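PDB 7CJ6: epimerase from Methylomonas sp. DH-1, which catalyses the manganese-dependent epimerisation of ketoses at C3, with highest activity on L-ribulose and also interconverting D-allulose and D-fructose. Local coordinates for residues Asp38-Ala43 with Leu64-Ser69; Asp150-Asn155 with His183-His188; Leu207-Ile212 with Pro242-Ser247; Ser215-Leu220 with Glu246-Glu251. All coordinates share one frame; numbering follows the deposited sequence.

Contact 1 of 4, residues Asp38-Ala43 with Leu64-Ser69; sequences DYIEIA and LRAHAS. With PSJ (D-psicose), chain D.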
# COMPACT_ATOMS: atom_id res chain seq x y z
N ASP A 38 18.36 5.86 -21.40
CA ASP A 38 18.28 5.26 -22.76
C ASP A 38 16.91 5.54 -23.36
O ASP A 38 16.82 5.68 -24.60
CB ASP A 38 18.52 3.76 -22.70
CG ASP A 38 19.91 3.43 -22.22
OD1 ASP A 38 20.86 4.05 -22.74
OD2 ASP A 38 20.03 2.60 -21.31
N TYR A 39 15.87 5.58 -22.53
CA TYR A 39 14.48 5.78 -22.99
C TYR A 39 13.69 6.58 -21.96
O TYR A 39 14.11 6.71 -20.79
CB TYR A 39 13.80 4.44 -23.30
CG TYR A 39 13.55 3.56 -22.10
CD1 TYR A 39 12.33 3.57 -21.44
CD2 TYR A 39 14.51 2.68 -21.65
CE1 TYR A 39 12.09 2.76 -20.35
CE2 TYR A 39 14.29 1.86 -20.55
CZ TYR A 39 13.07 1.90 -19.90
OH TYR A 39 12.86 1.08 -18.83
N ILE A 40 12.56 7.13 -22.41
CA ILE A 40 11.50 7.68 -21.52
C ILE A 40 10.32 6.70 -21.55
O ILE A 40 10.03 6.16 -22.64
CB ILE A 40 11.10 9.10 -21.94
CG1 ILE A 40 10.03 9.68 -21.01
CG2 ILE A 40 10.67 9.12 -23.40
CD1 ILE A 40 10.09 11.18 -20.87
N GLU A 41 9.69 6.45 -20.40
CA GLU A 41 8.45 5.65 -20.32
C GLU A 41 7.27 6.62 -20.26
O GLU A 41 7.11 7.31 -19.23
CB GLU A 41 8.48 4.71 -19.12
CG GLU A 41 7.30 3.76 -19.07
CD GLU A 41 7.29 2.88 -17.85
OE1 GLU A 41 8.29 2.14 -17.64
OE2 GLU A 41 6.31 2.94 -17.08
N ILE A 42 6.49 6.69 -21.33
CA ILE A 42 5.33 7.61 -21.45
C ILE A 42 4.12 6.91 -20.84
O ILE A 42 3.88 5.74 -21.19
CB ILE A 42 5.10 8.04 -22.91
CG1 ILE A 42 6.39 8.62 -23.51
CG2 ILE A 42 3.93 9.02 -23.01
CD1 ILE A 42 6.45 8.60 -25.02
N ALA A 43 3.44 7.58 -19.92
CA ALA A 43 2.20 7.11 -19.26
C ALA A 43 1.02 7.46 -20.18
O ALA A 43 0.75 8.66 -20.35
CB ALA A 43 2.08 7.73 -17.89
N LEU A 64 16.52 9.76 -28.07
CA LEU A 64 15.96 8.99 -26.93
C LEU A 64 14.95 7.96 -27.47
O LEU A 64 14.22 8.28 -28.42
CB LEU A 64 15.28 9.96 -25.96
CG LEU A 64 15.00 9.40 -24.57
CD1 LEU A 64 16.29 9.11 -23.83
CD2 LEU A 64 14.14 10.38 -23.77
N ARG A 65 14.92 6.77 -26.87
CA ARG A 65 13.87 5.76 -27.18
C ARG A 65 12.68 5.99 -26.24
O ARG A 65 12.81 6.79 -25.28
CB ARG A 65 14.45 4.35 -27.08
CG ARG A 65 15.55 4.09 -28.10
CD ARG A 65 15.76 2.61 -28.35
NE ARG A 65 16.32 1.94 -27.20
CZ ARG A 65 17.59 2.02 -26.86
NH1 ARG A 65 18.41 2.74 -27.59
NH2 ARG A 65 18.05 1.38 -25.79
N ALA A 66 11.56 5.33 -26.53
CA ALA A 66 10.33 5.38 -25.71
C ALA A 66 9.76 3.97 -25.56
O ALA A 66 9.78 3.19 -26.54
CB ALA A 66 9.33 6.33 -26.33
N HIS A 67 9.31 3.66 -24.35
CA HIS A 67 8.28 2.62 -24.09
C HIS A 67 7.06 3.32 -23.49
O HIS A 67 7.09 4.55 -23.31
CB HIS A 67 8.85 1.49 -23.23
CG HIS A 67 10.00 0.79 -23.87
ND1 HIS A 67 9.90 0.17 -25.10
CD2 HIS A 67 11.27 0.58 -23.44
CE1 HIS A 67 11.07 -0.37 -25.41
NE2 HIS A 67 11.92 -0.14 -24.39
N ALA A 68 6.00 2.56 -23.22
CA ALA A 68 4.72 3.12 -22.73
C ALA A 68 4.16 2.23 -21.62
O ALA A 68 4.19 1.00 -21.78
CB ALA A 68 3.75 3.24 -23.88
N SER A 69 3.67 2.85 -20.55
CA SER A 69 2.87 2.17 -19.50
C SER A 69 1.49 2.84 -19.44
O SER A 69 1.32 3.96 -19.94
CB SER A 69 3.55 2.18 -18.16
OG SER A 69 3.94 3.48 -17.78
C1 PSJ D . 1.60 2.33 -10.56
O1 PSJ D . 1.72 2.20 -9.14
C2 PSJ D . 2.83 1.74 -11.19
O2 PSJ D . 3.68 1.30 -10.47
C3 PSJ D . 2.96 1.69 -12.68
O3 PSJ D . 4.27 2.08 -13.11
C4 PSJ D . 1.89 2.60 -13.25
O4 PSJ D . 0.66 1.93 -13.04
C5 PSJ D . 2.05 2.91 -14.73
O5 PSJ D . 3.25 2.32 -15.23
C6 PSJ D . 2.06 4.43 -14.95
O6 PSJ D . 1.99 4.74 -16.35
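Glu41 and Ser69 meet through their side chains at the sugar end of two neighbouring parallel strands. Glu41 CG lies trans to the backbone N (chi1 -174°), the chain extended beyond it, which carries OE2 to Ser69. Ser69 OG donates a short hydrogen bond of 2.5 Å to Glu41 OE2, reaching it on the anti side and 23° out of the carboxylate plane. The same OG accepts from O6 of the D-psicose at 2.7 Å, and Glu41 OE1 is held by His211 and Tyr209. A leucine here would probably leave Ser69 OG, His211 NE2 and Tyr209 OH without their acceptor and the His211 ring freer to turn. The aromatic contact is edge-to-face: CD2 of His67 points onto the Tyr39 ring, 3.8 Å from CD1 and offset toward the rim, with the planes 64° apart. On the other sheet face, Ile40 CG2 packs on Leu64 CD2 at 3.7 Å, and Ile42 CD1 on Ala66 CB. Backbone bonds run in parallel register, from Arg65 N to Asp38 O through Ser69 N to Ile42 O at 3.0 Å. Strand 8-12 flanks 39-43 in the barrel, Glu8 taking both His67 NE2 and Arg65 NH2, while helix 22-35 packs against Ile40 and Leu64.

Contact 2 of 4, residues Asp150-Asn155 with His183-His188; sequences DLEVVN and HLDTYH. With MN (manganese (II) ion), chain C; PSJ (D-psicose), chain D.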
# COMPACT_ATOMS: atom_id res chain seq x y z
N ASP A 150 4.00 -6.44 -21.04
CA ASP A 150 4.50 -6.84 -19.70
C ASP A 150 3.46 -6.41 -18.65
O ASP A 150 3.28 -5.19 -18.48
CB ASP A 150 5.89 -6.26 -19.44
CG ASP A 150 6.75 -6.20 -20.70
OD1 ASP A 150 7.48 -7.18 -20.95
OD2 ASP A 150 6.69 -5.16 -21.39
N LEU A 151 2.83 -7.38 -18.00
CA LEU A 151 1.76 -7.18 -16.99
C LEU A 151 2.41 -6.82 -15.65
O LEU A 151 3.11 -7.69 -15.08
CB LEU A 151 0.91 -8.45 -16.84
CG LEU A 151 0.55 -9.19 -18.12
CD1 LEU A 151 -0.64 -10.09 -17.89
CD2 LEU A 151 0.28 -8.24 -19.27
N GLU A 152 2.19 -5.59 -15.18
CA GLU A 152 2.82 -5.09 -13.94
C GLU A 152 2.02 -5.57 -12.73
O GLU A 152 0.88 -5.12 -12.54
CB GLU A 152 2.92 -3.57 -13.94
CG GLU A 152 3.76 -3.06 -12.79
CD GLU A 152 4.02 -1.57 -12.83
OE1 GLU A 152 3.40 -0.89 -13.67
OE2 GLU A 152 4.83 -1.09 -12.01
N VAL A 153 2.64 -6.46 -11.95
CA VAL A 153 2.17 -6.91 -10.61
C VAL A 153 2.22 -5.69 -9.69
O VAL A 153 3.32 -5.14 -9.50
CB VAL A 153 3.04 -8.07 -10.10
CG1 VAL A 153 2.69 -8.47 -8.68
CG2 VAL A 153 2.93 -9.27 -11.04
N VAL A 154 1.07 -5.22 -9.19
CA VAL A 154 1.03 -4.05 -8.27
C VAL A 154 0.38 -4.49 -6.95
O VAL A 154 -0.18 -5.61 -6.90
CB VAL A 154 0.29 -2.87 -8.92
CG1 VAL A 154 1.10 -2.31 -10.08
CG2 VAL A 154 -1.10 -3.28 -9.37
N ASN A 155 0.46 -3.64 -5.92
CA ASN A 155 0.00 -3.97 -4.55
C ASN A 155 -1.53 -4.03 -4.52
O ASN A 155 -2.16 -3.67 -5.52
CB ASN A 155 0.56 -2.99 -3.51
CG ASN A 155 -0.01 -1.59 -3.61
OD1 ASN A 155 -1.20 -1.38 -3.36
ND2 ASN A 155 0.83 -0.63 -3.94
N HIS A 183 5.93 -8.09 -15.37
CA HIS A 183 6.52 -6.76 -15.06
C HIS A 183 6.56 -6.62 -13.53
O HIS A 183 5.49 -6.68 -12.90
CB HIS A 183 5.71 -5.67 -15.79
CG HIS A 183 6.13 -4.27 -15.48
ND1 HIS A 183 5.45 -3.18 -15.99
CD2 HIS A 183 7.13 -3.78 -14.71
CE1 HIS A 183 6.03 -2.07 -15.56
NE2 HIS A 183 7.06 -2.42 -14.78
N LEU A 184 7.76 -6.52 -12.95
CA LEU A 184 7.92 -6.37 -11.47
C LEU A 184 8.33 -4.94 -11.15
O LEU A 184 9.03 -4.31 -11.96
CB LEU A 184 8.97 -7.37 -10.96
CG LEU A 184 8.52 -8.82 -10.85
CD1 LEU A 184 9.66 -9.69 -10.33
CD2 LEU A 184 7.30 -8.96 -9.96
N ASP A 185 7.93 -4.47 -9.96
CA ASP A 185 8.15 -3.09 -9.47
C ASP A 185 8.56 -3.20 -8.00
O ASP A 185 7.80 -3.79 -7.21
CB ASP A 185 6.89 -2.26 -9.69
CG ASP A 185 7.01 -0.82 -9.22
OD1 ASP A 185 7.81 -0.59 -8.30
OD2 ASP A 185 6.28 0.05 -9.77
N THR A 186 9.74 -2.70 -7.64
CA THR A 186 10.33 -2.89 -6.29
C THR A 186 9.41 -2.24 -5.24
O THR A 186 9.30 -2.79 -4.13
CB THR A 186 11.76 -2.36 -6.21
OG1 THR A 186 11.76 -0.96 -6.51
CG2 THR A 186 12.68 -3.10 -7.16
N TYR A 187 8.78 -1.12 -5.58
CA TYR A 187 7.81 -0.44 -4.68
C TYR A 187 6.72 -1.44 -4.27
O TYR A 187 6.47 -1.60 -3.07
CB TYR A 187 7.22 0.80 -5.36
CG TYR A 187 6.00 1.34 -4.66
CD1 TYR A 187 6.10 1.99 -3.44
CD2 TYR A 187 4.74 1.19 -5.20
CE1 TYR A 187 4.99 2.48 -2.78
CE2 TYR A 187 3.61 1.69 -4.57
CZ TYR A 187 3.74 2.34 -3.35
OH TYR A 187 2.63 2.83 -2.71
N HIS A 188 6.06 -2.06 -5.25
CA HIS A 188 4.93 -3.01 -5.05
C HIS A 188 5.45 -4.30 -4.40
O HIS A 188 4.74 -4.86 -3.54
CB HIS A 188 4.22 -3.29 -6.38
CG HIS A 188 3.58 -2.07 -6.96
ND1 HIS A 188 2.50 -1.46 -6.37
CD2 HIS A 188 3.88 -1.35 -8.06
CE1 HIS A 188 2.15 -0.41 -7.08
NE2 HIS A 188 2.98 -0.32 -8.13
MN MN C . 5.52 0.77 -11.56
C1 PSJ D . 1.60 2.33 -10.56
O1 PSJ D . 1.72 2.20 -9.14
C2 PSJ D . 2.83 1.74 -11.19
O2 PSJ D . 3.68 1.30 -10.47
C3 PSJ D . 2.96 1.69 -12.68
O3 PSJ D . 4.27 2.08 -13.11
C4 PSJ D . 1.89 2.60 -13.25
O4 PSJ D . 0.66 1.93 -13.04
C5 PSJ D . 2.05 2.91 -14.73
O5 PSJ D . 3.25 2.32 -15.23
C6 PSJ D . 2.06 4.43 -14.95
O6 PSJ D . 1.99 4.74 -16.35
O HOH W 1 5.64 -5.91 -8.82
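Glu152 and His183 both send their side chains anti to the backbone N (chi1 -171° and 175°), which makes the two chains run alongside each other. Glu152 CG sits 3.6 Å over the centre of the His183 ring in a CH-pi contact, and the carboxylate stacks on the imidazole with planes 14° apart. Gly110 N donates to His183 ND1, which helps fix the ring's rotation. With Glu152 extended, OE2 reaches the manganese at 2.0 Å; Asp185 OD2 binds it at 2.1 Å, the two carboxylates being nearly coplanar, and the two oxygens, 2.9 Å apart, are brought together by the cation they share. Asp185 also caps the following helix, its OD1 accepting from Tyr187 N. His188 is clasped between Val154 CG1 over one face and Tyr187 CD2 over the other, and its NE2 donates to psicose O2 at 2.9 Å and O1 at 3.0 Å. Asn155 ND2 bonds its ND1 weakly and also bonds Tyr157 OH of the second subunit. Val153 N donates to His183 O at 3.0 Å. Strands 148-152 and 180-185 thus deliver two metal ligands from their C-terminal ends, and the helix that follows adds the sugar-binding His188, as is characteristic of TIM-barrel active sites.

Contact 3 of 4, residues Leu207-Ile212 with Pro242-Ser247; sequences LGYVHI and PITFES. With MN (manganese (II) ion), chain C; PSJ (D-psicose), chain D.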
# COMPACT_ATOMS: atom_id res chain seq x y z
N LEU A 207 10.31 -12.64 -16.96
CA LEU A 207 10.43 -11.24 -16.48
C LEU A 207 10.84 -10.38 -17.68
O LEU A 207 11.99 -10.51 -18.13
CB LEU A 207 11.43 -11.11 -15.33
CG LEU A 207 11.55 -9.70 -14.76
CD1 LEU A 207 10.20 -9.20 -14.28
CD2 LEU A 207 12.56 -9.63 -13.64
N GLY A 208 9.91 -9.55 -18.15
CA GLY A 208 10.06 -8.77 -19.40
C GLY A 208 10.35 -7.31 -19.14
O GLY A 208 10.78 -6.61 -20.08
N TYR A 209 10.15 -6.83 -17.91
CA TYR A 209 10.18 -5.38 -17.60
C TYR A 209 10.27 -5.15 -16.10
O TYR A 209 9.63 -5.90 -15.33
CB TYR A 209 8.92 -4.72 -18.16
CG TYR A 209 9.09 -3.28 -18.58
CD1 TYR A 209 9.16 -2.26 -17.65
CD2 TYR A 209 9.17 -2.95 -19.92
CE1 TYR A 209 9.30 -0.94 -18.05
CE2 TYR A 209 9.31 -1.64 -20.34
CZ TYR A 209 9.37 -0.63 -19.40
OH TYR A 209 9.50 0.66 -19.82
N VAL A 210 11.03 -4.13 -15.70
CA VAL A 210 11.30 -3.82 -14.27
C VAL A 210 11.07 -2.33 -14.02
O VAL A 210 11.51 -1.49 -14.85
CB VAL A 210 12.72 -4.21 -13.84
CG1 VAL A 210 13.06 -3.61 -12.48
CG2 VAL A 210 12.90 -5.72 -13.83
N HIS A 211 10.44 -2.03 -12.89
CA HIS A 211 10.30 -0.68 -12.30
C HIS A 211 11.13 -0.64 -11.02
O HIS A 211 10.93 -1.53 -10.16
CB HIS A 211 8.83 -0.32 -12.06
CG HIS A 211 8.16 0.23 -13.27
ND1 HIS A 211 6.89 0.78 -13.23
CD2 HIS A 211 8.59 0.36 -14.54
CE1 HIS A 211 6.56 1.19 -14.43
NE2 HIS A 211 7.59 0.95 -15.26
N ILE A 212 12.03 0.34 -10.93
CA ILE A 212 12.79 0.67 -9.69
C ILE A 212 12.08 1.83 -9.00
O ILE A 212 12.11 2.95 -9.55
CB ILE A 212 14.26 1.01 -10.03
CG1 ILE A 212 14.94 -0.12 -10.80
CG2 ILE A 212 15.01 1.39 -8.76
CD1 ILE A 212 14.83 -1.47 -10.13
N PRO A 242 14.21 -3.67 -20.11
CA PRO A 242 14.02 -2.32 -19.59
C PRO A 242 14.04 -2.26 -18.06
O PRO A 242 13.46 -3.12 -17.42
CB PRO A 242 12.63 -1.95 -20.14
CG PRO A 242 12.53 -2.74 -21.42
CD PRO A 242 13.16 -4.07 -21.06
N ILE A 243 14.72 -1.25 -17.52
CA ILE A 243 14.66 -0.86 -16.08
C ILE A 243 14.34 0.63 -16.03
O ILE A 243 15.23 1.44 -16.34
CB ILE A 243 15.97 -1.19 -15.35
CG1 ILE A 243 16.32 -2.68 -15.48
CG2 ILE A 243 15.88 -0.74 -13.90
CD1 ILE A 243 17.68 -3.05 -14.95
N THR A 244 13.10 1.00 -15.70
CA THR A 244 12.75 2.44 -15.58
C THR A 244 12.68 2.82 -14.10
O THR A 244 12.15 2.05 -13.27
CB THR A 244 11.52 2.84 -16.41
OG1 THR A 244 10.65 3.65 -15.62
CG2 THR A 244 10.75 1.67 -16.97
N PHE A 245 13.30 3.97 -13.79
CA PHE A 245 13.15 4.68 -12.50
C PHE A 245 11.75 5.31 -12.46
O PHE A 245 11.36 6.03 -13.39
CB PHE A 245 14.21 5.76 -12.34
CG PHE A 245 13.97 6.66 -11.16
CD1 PHE A 245 13.76 6.12 -9.90
CD2 PHE A 245 13.94 8.04 -11.31
CE1 PHE A 245 13.54 6.95 -8.81
CE2 PHE A 245 13.72 8.86 -10.22
CZ PHE A 245 13.52 8.32 -8.97
N GLU A 246 11.04 5.05 -11.37
CA GLU A 246 9.66 5.51 -11.15
C GLU A 246 9.58 6.20 -9.79
O GLU A 246 10.01 5.59 -8.79
CB GLU A 246 8.71 4.33 -11.26
CG GLU A 246 7.26 4.72 -11.13
CD GLU A 246 6.30 3.64 -11.60
OE1 GLU A 246 5.57 3.90 -12.56
OE2 GLU A 246 6.30 2.55 -11.01
N SER A 247 9.07 7.43 -9.76
CA SER A 247 8.98 8.27 -8.54
C SER A 247 7.81 9.25 -8.69
O SER A 247 7.59 9.78 -9.80
CB SER A 247 10.28 8.98 -8.27
OG SER A 247 10.20 9.75 -7.09
MN MN C . 5.52 0.77 -11.56
C1 PSJ D . 1.60 2.33 -10.56
O1 PSJ D . 1.72 2.20 -9.14
C2 PSJ D . 2.83 1.74 -11.19
O2 PSJ D . 3.68 1.30 -10.47
C3 PSJ D . 2.96 1.69 -12.68
O3 PSJ D . 4.27 2.08 -13.11
C4 PSJ D . 1.89 2.60 -13.25
O4 PSJ D . 0.66 1.93 -13.04
C5 PSJ D . 2.05 2.91 -14.73
O5 PSJ D . 3.25 2.32 -15.23
C6 PSJ D . 2.06 4.43 -14.95
O6 PSJ D . 1.99 4.74 -16.35
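His211 and Glu246 converge on the manganese from adjacent strands: ND1 binds at 2.2 Å and OE2 at 2.0 Å, the imidazole and carboxylate planes standing 80° apart. The two ligand atoms are 2.9 Å from each other, a closeness set by the shared metal. Glu246 gets there by a side chain anti to its own backbone N (chi1 -177°) and extended beyond CG. At the other end of the imidazole, NE2 of His211 donates to Glu41, a second-shell acid that fixes the ring's rotation and is likely to make ND1 a stronger ligand.

The apolar contacts lie on both sheet faces. Toward the barrel interior, CB of Pro242 rests over the Tyr209 ring, 3.6 Å from its centroid, in a CH-pi contact, while the Tyr209 hydroxyl bonds Glu41. Thr244 lies beside His211, though the placing of its methyl is doubtful. Toward the helices, Ile212 CG1 is pressed tightly on Ile243 CG2, with Phe230 of helix 227-236 also against Ile212.

Backbone hydrogen bonds zip the strands in parallel: Val210 N donates to Pro242 O, Thr244 N to Val210 O, Ile212 N to Thr244 O (2.9 Å) and Glu246 N to Ile212 O (3.0 Å). The last places Glu246 just beyond its strand. This is the seventh and eighth strand pair of a TIM barrel, joined through helix 227-236, with the metal site at the strands' C-terminal ends.

Contact 4 of 4, residues Ser215-Leu220 with Glu246-Glu251; sequences SHRGYL and ESFSSE. With MN (manganese (II) ion), chain C; PSJ (D-psicose), chain D.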
# COMPACT_ATOMS: atom_id res chain seq x y z
N SER A 215 10.48 2.52 -1.35
CA SER A 215 9.28 2.08 -0.58
C SER A 215 8.23 3.20 -0.55
O SER A 215 7.02 2.89 -0.60
CB SER A 215 9.67 1.66 0.81
OG SER A 215 10.55 2.61 1.40
N HIS A 216 8.67 4.46 -0.47
CA HIS A 216 7.78 5.65 -0.41
C HIS A 216 7.73 6.37 -1.76
O HIS A 216 7.06 7.43 -1.85
CB HIS A 216 8.21 6.59 0.72
CG HIS A 216 9.67 6.90 0.73
ND1 HIS A 216 10.38 7.18 -0.42
CD2 HIS A 216 10.56 6.99 1.75
CE1 HIS A 216 11.64 7.42 -0.12
NE2 HIS A 216 11.77 7.31 1.21
N ARG A 217 8.43 5.82 -2.77
CA ARG A 217 8.47 6.30 -4.18
C ARG A 217 9.27 7.60 -4.27
O ARG A 217 9.15 8.30 -5.30
CB ARG A 217 7.05 6.48 -4.73
CG ARG A 217 6.10 5.35 -4.37
CD ARG A 217 4.93 5.19 -5.32
NE ARG A 217 5.27 4.35 -6.45
CZ ARG A 217 4.39 3.76 -7.25
NH1 ARG A 217 3.09 3.92 -7.06
NH2 ARG A 217 4.80 3.01 -8.25
N GLY A 218 10.06 7.92 -3.25
CA GLY A 218 10.97 9.08 -3.24
C GLY A 218 12.36 8.74 -3.75
O GLY A 218 12.46 7.88 -4.65
N TYR A 219 13.39 9.40 -3.22
CA TYR A 219 14.82 9.19 -3.59
C TYR A 219 15.18 7.73 -3.30
O TYR A 219 14.88 7.21 -2.19
CB TYR A 219 15.74 10.16 -2.83
CG TYR A 219 15.93 11.52 -3.46
CD1 TYR A 219 15.00 12.54 -3.27
CD2 TYR A 219 17.05 11.81 -4.23
CE1 TYR A 219 15.17 13.79 -3.85
CE2 TYR A 219 17.23 13.06 -4.81
CZ TYR A 219 16.29 14.05 -4.62
OH TYR A 219 16.47 15.29 -5.19
N LEU A 220 15.80 7.07 -4.28
CA LEU A 220 16.34 5.69 -4.14
C LEU A 220 17.35 5.69 -2.98
O LEU A 220 18.24 6.55 -2.97
CB LEU A 220 17.00 5.25 -5.45
CG LEU A 220 16.06 5.10 -6.65
CD1 LEU A 220 16.76 4.40 -7.81
CD2 LEU A 220 14.79 4.35 -6.28
N GLU A 246 11.04 5.05 -11.37
CA GLU A 246 9.66 5.51 -11.15
C GLU A 246 9.58 6.20 -9.79
O GLU A 246 10.01 5.59 -8.79
CB GLU A 246 8.71 4.33 -11.26
CG GLU A 246 7.26 4.72 -11.13
CD GLU A 246 6.30 3.64 -11.60
OE1 GLU A 246 5.57 3.90 -12.56
OE2 GLU A 246 6.30 2.55 -11.01
N SER A 247 9.07 7.43 -9.76
CA SER A 247 8.98 8.27 -8.54
C SER A 247 7.81 9.25 -8.69
O SER A 247 7.59 9.78 -9.80
CB SER A 247 10.28 8.98 -8.27
OG SER A 247 10.20 9.75 -7.09
N PHE A 248 7.10 9.48 -7.59
CA PHE A 248 5.92 10.38 -7.55
C PHE A 248 6.04 11.30 -6.34
O PHE A 248 6.21 10.80 -5.20
CB PHE A 248 4.63 9.56 -7.54
CG PHE A 248 4.50 8.63 -8.72
CD1 PHE A 248 4.00 9.08 -9.93
CD2 PHE A 248 4.91 7.31 -8.63
CE1 PHE A 248 3.89 8.23 -11.02
CE2 PHE A 248 4.81 6.46 -9.71
CZ PHE A 248 4.30 6.92 -10.91
N SER A 249 5.99 12.61 -6.61
CA SER A 249 5.97 13.70 -5.60
C SER A 249 4.81 14.64 -5.94
O SER A 249 4.48 14.74 -7.15
CB SER A 249 7.28 14.43 -5.57
OG SER A 249 7.24 15.50 -4.64
N SER A 250 4.23 15.29 -4.93
CA SER A 250 3.14 16.29 -5.11
C SER A 250 3.65 17.44 -5.98
O SER A 250 2.82 18.19 -6.52
CB SER A 250 2.64 16.78 -3.77
OG SER A 250 3.71 17.26 -2.97
N GLU A 251 4.98 17.56 -6.12
CA GLU A 251 5.64 18.64 -6.89
C GLU A 251 5.25 18.51 -8.37
O GLU A 251 5.00 19.56 -9.01
CB GLU A 251 7.16 18.59 -6.69
CG GLU A 251 7.75 19.91 -6.22
CD GLU A 251 8.25 20.82 -7.33
OE1 GLU A 251 8.51 20.32 -8.44
OE2 GLU A 251 8.36 22.04 -7.08
MN MN C . 5.52 0.77 -11.56
C1 PSJ D . 1.60 2.33 -10.56
O1 PSJ D . 1.72 2.20 -9.14
C2 PSJ D . 2.83 1.74 -11.19
O2 PSJ D . 3.68 1.30 -10.47
C3 PSJ D . 2.96 1.69 -12.68
O3 PSJ D . 4.27 2.08 -13.11
C4 PSJ D . 1.89 2.60 -13.25
O4 PSJ D . 0.66 1.93 -13.04
C5 PSJ D . 2.05 2.91 -14.73
O5 PSJ D . 3.25 2.32 -15.23
C6 PSJ D . 2.06 4.43 -14.95
O6 PSJ D . 1.99 4.74 -16.35
O HOH W 2 5.27 9.11 -3.18
O HOH W 3 7.61 2.34 -8.47
O HOH W 4 11.05 5.95 -6.09
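Arg217 and Phe248 are joined through the backbone, where Arg217 O, in a residue with positive phi (72°), accepts from Phe248 N at 3.3 Å and from Ser247 OG at 2.5 Å, so that two donors grip one carbonyl. Ser247 OG reaches it by lying anti to its backbone N. Waters extend the link: one donates to His216 O and Phe248 O, another to Gly218 O and Glu246 O. Within the first loop, Gly218 N donates to His216 ND1 near the imidazole plane.

The side chain of Arg217 bends at chi3 (86°) and runs alongside Phe248, whose CE2 sits over the centre of the guanidinium, 3.7 Å from CZ. Ring and guanidinium planes are 67° apart, so the phenyl group meets the flat cation at a steep tilt. Arg217 makes a cation-pi contact with Tyr187. These loops follow the seventh and eighth strands of the TIM barrel, the end at which such barrels carry their active sites, and here they line the sugar pocket. The guanidinium edge faces the sugar: NH1 donates to psicose O1 at 3.0 Å, and NH2 to O2 at 3.0 Å and weakly to O1. NH2 also lies 3.2 Å from Glu246 OE2, and a water accepts from NH2 and probably donates to OE2. A leucine in place of Arg217 would probably leave psicose O1 and O2 without these donors and would take the arginine's charge from beside the metal-bound carboxylate. On the dimer side, His216 O accepts from Arg156 of the second subunit, which also packs on Arg217.

All four contacts belong to one eight-stranded parallel barrel, and all touch the D-psicose. Contact 1 pairs the second and third strands, contact 2 the fifth and sixth, and contact 3 the seventh and eighth; contact 4 joins the loops beyond the last pair and shares Glu246 and Ser247 with contact 3. Contacts 1 to 3 follow in series along the chain. The centres of contacts 2 and 3 are about 9 Å apart, and these two supply the four protein ligands of the manganese. Contact 1, about 17 Å from contact 2 between centres, reaches contact 3 through Glu41. Contacts 2 and 4 also touch the second subunit, placing the active site near the dimer interface.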